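Local coordinates for TRAP solute Binding Protein (Uncultured marine bacterium, PDB 5I7I), which binds aromatic acids such as 3-hydroxybenzoate, probably delivering them to the membrane components of a TRAP transporter, at residues A[249-252]-A[253-256]. Sequence-based numbering, arbitrary orientation.
Sequences SLSD and EHKK
Ser251 O takes the amide of Lys255 in a nearly straight bond (N to O 2.8 Å, 172° at the hydrogen), and Asp252 O takes that of Lys256, the opening turn of an alpha helix. Ser251 is its N-cap: with OG set between its own backbone N and carbonyl carbon (chi1 67°), the hydroxyl accepts from His254 N at 2.9 Å. The same OG lies over one face of the His254 imidazole, 3.3 Å from CG, while a water joins ND1 to Ser251 N. Lys255 runs back along the chain, bends at its last torsion (chi4 78°) and gives NZ to Leu250 O at 2.9 Å; Glu248 O is a second acceptor. A methionine in its place would probably leave both carbonyls without this donor and the loop less firmly tied to the helix. Asp252 and Lys256 meet more loosely, a long salt bridge of 3.7 Å from OD1 to NZ, backed by a water bonded to both atoms. This surface turn links helix 244-249 to helix 252-259, far from the ligand; Leu250 and His254 rest on Val25 of strand 25-31, and His254 NE2 bonds to Glu58.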
ATOM      1  N   SER A 249      19.674  19.007  -6.318  1.00 13.36           N
ATOM      2  CA  SER A 249      20.735  19.234  -7.292  1.00 14.39           C
ATOM      3  C   SER A 249      20.219  19.498  -8.700  1.00 12.99           C
ATOM      4  O   SER A 249      20.993  19.944  -9.554  1.00 15.27           O
ATOM      5  CB  SER A 249      21.656  18.014  -7.358  1.00 12.28           C
ATOM      6  OG  SER A 249      21.102  16.992  -8.194  1.00 15.10           O
ATOM      7  N   LEU A 250      18.954  19.212  -8.966  1.00 12.97           N
ATOM      8  CA  LEU A 250      18.414  19.397 -10.303  1.00 14.26           C
ATOM      9  C   LEU A 250      18.297  20.876 -10.631  1.00 14.78           C
ATOM     10  O   LEU A 250      18.091  21.722  -9.753  1.00 13.56           O
ATOM     11  CB  LEU A 250      17.021  18.784 -10.411  1.00 11.67           C
ATOM     12  CG  LEU A 250      16.900  17.278 -10.182  1.00 12.98           C
ATOM     13  CD1 LEU A 250      15.436  16.863 -10.255  1.00 13.43           C
ATOM     14  CD2 LEU A 250      17.709  16.525 -11.214  1.00 16.93           C
ATOM     15  N   SER A 251      18.392  21.178 -11.922  1.00 13.57           N
ATOM     16  CA  SER A 251      18.137  22.525 -12.389  1.00 15.03           C
ATOM     17  C   SER A 251      16.704  22.929 -12.055  1.00 14.87           C
ATOM     18  O   SER A 251      15.831  22.096 -11.802  1.00 13.90           O
ATOM     19  CB  SER A 251      18.311  22.595 -13.902  1.00 16.35           C
ATOM     20  OG  SER A 251      17.294  21.845 -14.533  1.00 16.28           O
ATOM     21  N   ASP A 252      16.465  24.236 -12.087  1.00 15.90           N
ATOM     22  CA  ASP A 252      15.114  24.741 -11.904  1.00 17.30           C
ATOM     23  C   ASP A 252      14.156  24.111 -12.912  1.00 15.56           C
ATOM     24  O   ASP A 252      13.051  23.686 -12.549  1.00 14.79           O
ATOM     25  CB  ASP A 252      15.146  26.266 -12.016  1.00 16.30           C
ATOM     26  CG  ASP A 252      13.809  26.897 -11.767  1.00 21.91           C
ATOM     27  OD1 ASP A 252      13.282  26.792 -10.633  1.00 28.47           O
ATOM     28  OD2 ASP A 252      13.295  27.519 -12.716  1.00 26.19           O
ATOM     29  N   GLU A 253      14.570  23.993 -14.178  1.00 14.92           N
ATOM     30  CA  GLU A 253      13.656  23.414 -15.165  1.00 15.23           C
ATOM     31  C   GLU A 253      13.402  21.933 -14.896  1.00 14.55           C
ATOM     32  O   GLU A 253      12.283  21.445 -15.086  1.00 13.63           O
ATOM     33  CB  GLU A 253      14.181  23.605 -16.585  1.00 18.27           C
ATOM     34  CG  GLU A 253      14.062  25.036 -17.129  1.00 29.97           C
ATOM     35  CD  GLU A 253      12.626  25.605 -17.115  1.00 37.26           C
ATOM     36  OE1 GLU A 253      12.476  26.817 -16.848  1.00 39.25           O
ATOM     37  OE2 GLU A 253      11.648  24.861 -17.371  1.00 27.29           O
ATOM     38  N   HIS A 254      14.427  21.198 -14.457  1.00 12.41           N
ATOM     39  CA  HIS A 254      14.229  19.787 -14.153  1.00 11.75           C
ATOM     40  C   HIS A 254      13.366  19.602 -12.911  1.00 12.77           C
ATOM     41  O   HIS A 254      12.517  18.703 -12.882  1.00 11.74           O
ATOM     42  CB  HIS A 254      15.567  19.069 -14.007  1.00 14.71           C
ATOM     43  CG  HIS A 254      16.224  18.772 -15.309  1.00 15.19           C
ATOM     44  ND1 HIS A 254      17.476  18.206 -15.386  1.00 16.55           N
ATOM     45  CD2 HIS A 254      15.815  18.970 -16.588  1.00 15.61           C
ATOM     46  CE1 HIS A 254      17.805  18.057 -16.657  1.00 15.64           C
ATOM     47  NE2 HIS A 254      16.817  18.512 -17.405  1.00 16.95           N
ATOM     48  N   LYS A 255      13.562  20.436 -11.879  1.00 12.01           N
ATOM     49  CA  LYS A 255      12.671  20.394 -10.723  1.00 11.84           C
ATOM     50  C   LYS A 255      11.232  20.581 -11.166  1.00 11.73           C
ATOM     51  O   LYS A 255      10.329  19.887 -10.688  1.00 11.99           O
ATOM     52  CB  LYS A 255      13.028  21.481  -9.708  1.00 12.28           C
ATOM     53  CG  LYS A 255      14.283  21.245  -8.916  1.00 13.72           C
ATOM     54  CD  LYS A 255      14.316  22.185  -7.720  1.00 15.45           C
ATOM     55  CE  LYS A 255      15.488  21.919  -6.796  1.00 17.13           C
ATOM     56  NZ  LYS A 255      16.763  22.455  -7.288  1.00 18.44           N
ATOM     57  N   LYS A 256      10.996  21.505 -12.095  1.00 12.53           N
ATOM     58  CA  LYS A 256       9.630  21.754 -12.533  1.00 11.71           C
ATOM     59  C   LYS A 256       9.030  20.548 -13.238  1.00 11.96           C
ATOM     60  O   LYS A 256       7.828  20.292 -13.106  1.00 13.20           O
ATOM     61  CB  LYS A 256       9.580  22.992 -13.419  1.00 15.44           C
ATOM     62  CG  LYS A 256       9.802  24.278 -12.664  1.00 19.66           C
ATOM     63  CD  LYS A 256       9.818  25.459 -13.623  1.00 21.08           C
ATOM     64  CE  LYS A 256      10.404  26.696 -12.996  1.00 36.32           C
ATOM     65  NZ  LYS A 256       9.768  27.015 -11.703  1.00 33.76           N
TER
HETATM   66  O   HOH W   1      19.383  19.136 -13.734  1.00 19.72           O
HETATM   67  O   HOH W   2      14.349  28.180 -15.158  1.00 27.11           O
HETATM   68  O   HOH W   3      11.582  29.100 -10.675  1.00 35.07           O